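Local coordinates for pheromome Binding Protein (Epiphyas postvittana, PDB 6VQ5) that probably binds hydrophobic odorants such as sex pheromones and carries them, as a small helical member of the insect pheromone-binding protein family, at residues 39-44 / 117-122. Residues are numbered along the deposited sequence; the frame is centred on the assembly and turned at random.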
ATOM      1  N   GLU A  39      -3.127 -12.266  -0.823  1.00 64.92           N
ATOM      2  CA  GLU A  39      -4.540 -11.936  -1.131  1.00 66.09           C
ATOM      3  C   GLU A  39      -5.495 -12.610  -0.137  1.00 67.12           C
ATOM      4  O   GLU A  39      -6.668 -12.800  -0.519  1.00 70.05           O
ATOM      5  CB  GLU A  39      -4.843 -12.305  -2.584  1.00 68.67           C
ATOM      6  CG  GLU A  39      -5.521 -11.178  -3.354  1.00 70.14           C
ATOM      7  CD  GLU A  39      -5.806 -11.464  -4.815  1.00 72.62           C
ATOM      8  OE1 GLU A  39      -5.534 -12.600  -5.251  1.00 74.49           O
ATOM      9  OE2 GLU A  39      -6.315 -10.564  -5.510  1.00 75.05           O
ATOM     10  N   ASP A  40      -5.036 -12.962   1.073  1.00 67.69           N
ATOM     11  CA  ASP A  40      -5.920 -13.296   2.227  1.00 69.22           C
ATOM     12  C   ASP A  40      -6.080 -12.022   3.059  1.00 66.58           C
ATOM     13  O   ASP A  40      -5.147 -11.667   3.803  1.00 66.36           O
ATOM     14  CB  ASP A  40      -5.445 -14.451   3.123  1.00 72.58           C
ATOM     15  CG  ASP A  40      -6.327 -14.645   4.376  1.00 81.15           C
ATOM     16  OD1 ASP A  40      -7.579 -14.385   4.290  1.00 83.35           O
ATOM     17  OD2 ASP A  40      -5.779 -15.033   5.473  1.00 85.99           O
ATOM     18  N   TYR A  41      -7.243 -11.391   2.969  1.00 64.79           N
ATOM     19  CA  TYR A  41      -7.562 -10.107   3.634  1.00 62.63           C
ATOM     20  C   TYR A  41      -8.436 -10.317   4.877  1.00 64.80           C
ATOM     21  O   TYR A  41      -8.715  -9.317   5.566  1.00 69.54           O
ATOM     22  CB  TYR A  41      -8.329  -9.199   2.679  1.00 61.68           C
ATOM     23  CG  TYR A  41      -7.645  -8.880   1.377  1.00 60.45           C
ATOM     24  CD1 TYR A  41      -6.265  -8.889   1.245  1.00 60.54           C
ATOM     25  CD2 TYR A  41      -8.397  -8.517   0.277  1.00 60.64           C
ATOM     26  CE1 TYR A  41      -5.651  -8.574   0.044  1.00 61.09           C
ATOM     27  CE2 TYR A  41      -7.804  -8.181  -0.924  1.00 61.60           C
ATOM     28  CZ  TYR A  41      -6.427  -8.214  -1.042  1.00 62.40           C
ATOM     29  OH  TYR A  41      -5.850  -7.868  -2.224  1.00 64.21           O
ATOM     30  N   SER A  42      -8.881 -11.545   5.147  1.00 65.48           N
ATOM     31  CA  SER A  42      -9.949 -11.831   6.140  1.00 67.31           C
ATOM     32  C   SER A  42      -9.544 -11.297   7.510  1.00 65.31           C
ATOM     33  O   SER A  42     -10.420 -10.835   8.219  1.00 66.78           O
ATOM     34  CB  SER A  42     -10.298 -13.304   6.203  1.00 70.47           C
ATOM     35  OG  SER A  42      -9.149 -14.095   6.484  1.00 71.56           O
ATOM     36  N   LEU A  43      -8.265 -11.342   7.869  1.00 63.45           N
ATOM     37  CA  LEU A  43      -7.832 -11.031   9.259  1.00 63.34           C
ATOM     38  C   LEU A  43      -7.071  -9.702   9.351  1.00 62.75           C
ATOM     39  O   LEU A  43      -6.536  -9.460  10.426  1.00 63.38           O
ATOM     40  CB  LEU A  43      -6.966 -12.188   9.752  1.00 61.06           C
ATOM     41  CG  LEU A  43      -7.733 -13.476  10.022  1.00 60.08           C
ATOM     42  CD1 LEU A  43      -6.801 -14.517  10.631  1.00 58.68           C
ATOM     43  CD2 LEU A  43      -8.942 -13.207  10.918  1.00 60.52           C
ATOM     44  N   LEU A  44      -7.033  -8.892   8.285  1.00 61.20           N
ATOM     45  CA  LEU A  44      -6.384  -7.558   8.302  1.00 62.21           C
ATOM     46  C   LEU A  44      -7.272  -6.585   9.100  1.00 64.60           C
ATOM     47  O   LEU A  44      -8.446  -6.456   8.772  1.00 65.69           O
ATOM     48  CB  LEU A  44      -6.154  -7.080   6.868  1.00 60.23           C
ATOM     49  CG  LEU A  44      -5.321  -8.000   5.984  1.00 58.97           C
ATOM     50  CD1 LEU A  44      -5.244  -7.443   4.572  1.00 59.56           C
ATOM     51  CD2 LEU A  44      -3.923  -8.215   6.534  1.00 56.88           C
ATOM     52  N   CYS A 117      -7.832  -3.048  -2.756  1.00 66.75           N
ATOM     53  CA  CYS A 117      -8.285  -2.701  -4.119  1.00 67.64           C
ATOM     54  C   CYS A 117      -7.089  -2.774  -5.073  1.00 68.51           C
ATOM     55  O   CYS A 117      -7.189  -3.443  -6.113  1.00 69.95           O
ATOM     56  CB  CYS A 117      -8.917  -1.317  -4.115  1.00 69.06           C
ATOM     57  SG  CYS A 117      -9.352  -0.738  -5.770  1.00 71.55           S
ATOM     58  N   PHE A 118      -5.987  -2.123  -4.711  1.00 69.40           N
ATOM     59  CA  PHE A 118      -4.731  -2.095  -5.502  1.00 71.14           C
ATOM     60  C   PHE A 118      -4.231  -3.528  -5.740  1.00 70.52           C
ATOM     61  O   PHE A 118      -4.117  -3.954  -6.894  1.00 70.54           O
ATOM     62  CB  PHE A 118      -3.663  -1.257  -4.795  1.00 70.42           C
ATOM     63  CG  PHE A 118      -2.333  -1.290  -5.485  1.00 70.97           C
ATOM     64  CD1 PHE A 118      -2.145  -0.602  -6.672  1.00 74.43           C
ATOM     65  CD2 PHE A 118      -1.280  -2.032  -4.964  1.00 70.87           C
ATOM     66  CE1 PHE A 118      -0.913  -0.636  -7.315  1.00 77.95           C
ATOM     67  CE2 PHE A 118      -0.055  -2.086  -5.615  1.00 73.68           C
ATOM     68  CZ  PHE A 118       0.131  -1.375  -6.783  1.00 77.21           C
ATOM     69  N   ARG A 119      -3.925  -4.252  -4.662  1.00 69.37           N
ATOM     70  CA  ARG A 119      -3.312  -5.603  -4.738  1.00 67.84           C
ATOM     71  C   ARG A 119      -4.197  -6.507  -5.602  1.00 68.29           C
ATOM     72  O   ARG A 119      -3.644  -7.245  -6.427  1.00 71.22           O
ATOM     73  CB  ARG A 119      -3.118  -6.174  -3.334  1.00 65.25           C
ATOM     74  CG  ARG A 119      -2.713  -7.637  -3.305  1.00 64.90           C
ATOM     75  CD  ARG A 119      -1.389  -7.841  -3.993  1.00 67.26           C
ATOM     76  NE  ARG A 119      -1.043  -9.252  -4.069  1.00 69.67           N
ATOM     77  CZ  ARG A 119      -1.274 -10.052  -5.111  1.00 70.13           C
ATOM     78  NH1 ARG A 119      -1.884  -9.607  -6.197  1.00 71.48           N
ATOM     79  NH2 ARG A 119      -0.912 -11.317  -5.043  1.00 70.22           N
ATOM     80  N   THR A 120      -5.512  -6.446  -5.432  1.00 67.03           N
ATOM     81  CA  THR A 120      -6.458  -7.336  -6.144  1.00 71.29           C
ATOM     82  C   THR A 120      -6.503  -6.967  -7.639  1.00 75.36           C
ATOM     83  O   THR A 120      -6.553  -7.910  -8.446  1.00 79.08           O
ATOM     84  CB  THR A 120      -7.822  -7.387  -5.436  1.00 70.87           C
ATOM     85  OG1 THR A 120      -7.673  -8.139  -4.230  1.00 67.18           O
ATOM     86  CG2 THR A 120      -8.911  -8.029  -6.263  1.00 71.23           C
ATOM     87  N   ASN A 121      -6.448  -5.682  -8.012  1.00 76.35           N
ATOM     88  CA  ASN A 121      -6.645  -5.233  -9.422  1.00 80.34           C
ATOM     89  C   ASN A 121      -5.329  -5.214 -10.222  1.00 82.91           C
ATOM     90  O   ASN A 121      -5.391  -4.952 -11.442  1.00 86.66           O
ATOM     91  CB  ASN A 121      -7.334  -3.871  -9.495  1.00 81.84           C
ATOM     92  CG  ASN A 121      -8.827  -3.933  -9.223  1.00 84.06           C
ATOM     93  OD1 ASN A 121      -9.429  -5.001  -9.107  1.00 85.96           O
ATOM     94  ND2 ASN A 121      -9.457  -2.774  -9.143  1.00 86.79           N
ATOM     95  N   ILE A 122      -4.176  -5.479  -9.604  1.00 81.96           N
ATOM     96  CA  ILE A 122      -2.874  -5.513 -10.333  1.00 86.16           C
ATOM     97  C   ILE A 122      -2.574  -6.950 -10.763  1.00 91.14           C
ATOM     98  O   ILE A 122      -1.421  -7.216 -11.149  1.00 94.13           O
ATOM     99  CB  ILE A 122      -1.716  -4.892  -9.517  1.00 84.21           C
ATOM    100  CG1 ILE A 122      -1.396  -5.675  -8.243  1.00 82.11           C
ATOM    101  CG2 ILE A 122      -1.990  -3.429  -9.233  1.00 82.73           C
ATOM    102  CD1 ILE A 122       0.017  -5.454  -7.738  1.00 81.88           C
TER
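Tyr41 and Thr120 meet through their hydroxyls, a compact example of how a loop is tied to the last turn of a helix. Followed outward from CB, the tyrosine first turns CG anti to its carbonyl carbon (chi1 -57°), and the ring then extends toward helix 107-121. Glu39 O lies over the ring centre, 4.3 Å above its plane. At the far edge, Tyr41 CE2 and CZ come close to Thr120 OG1, the former at 3.3 Å. The tip, Tyr41 OH, makes a hydrogen bond of 2.7 Å to Thr120 OG1, in which either hydroxyl could donate, and also touches Arg119 CG at 3.3 Å. Thr120 OG1 also lies 3.1 Å from Glu39 OE2, an unsettled bond, since Lys116 O is weakly bonded to the same hydroxyl. A phenylalanine in place of Tyr41 would probably leave Thr120 without its hydroxyl partner and loosen the loop's hold on the helix. Arg119 turns its guanidinium to Trp37, by a hydrogen bond to the carbonyl and a cation-pi contact. Glu39 is the C-prime residue of the Schellman motif ending helix 28-37; the loop from there to helix 46-58 meets the C-terminal end of helix 107-121, which the Cys97-Cys117 disulfide links to helix 84-100.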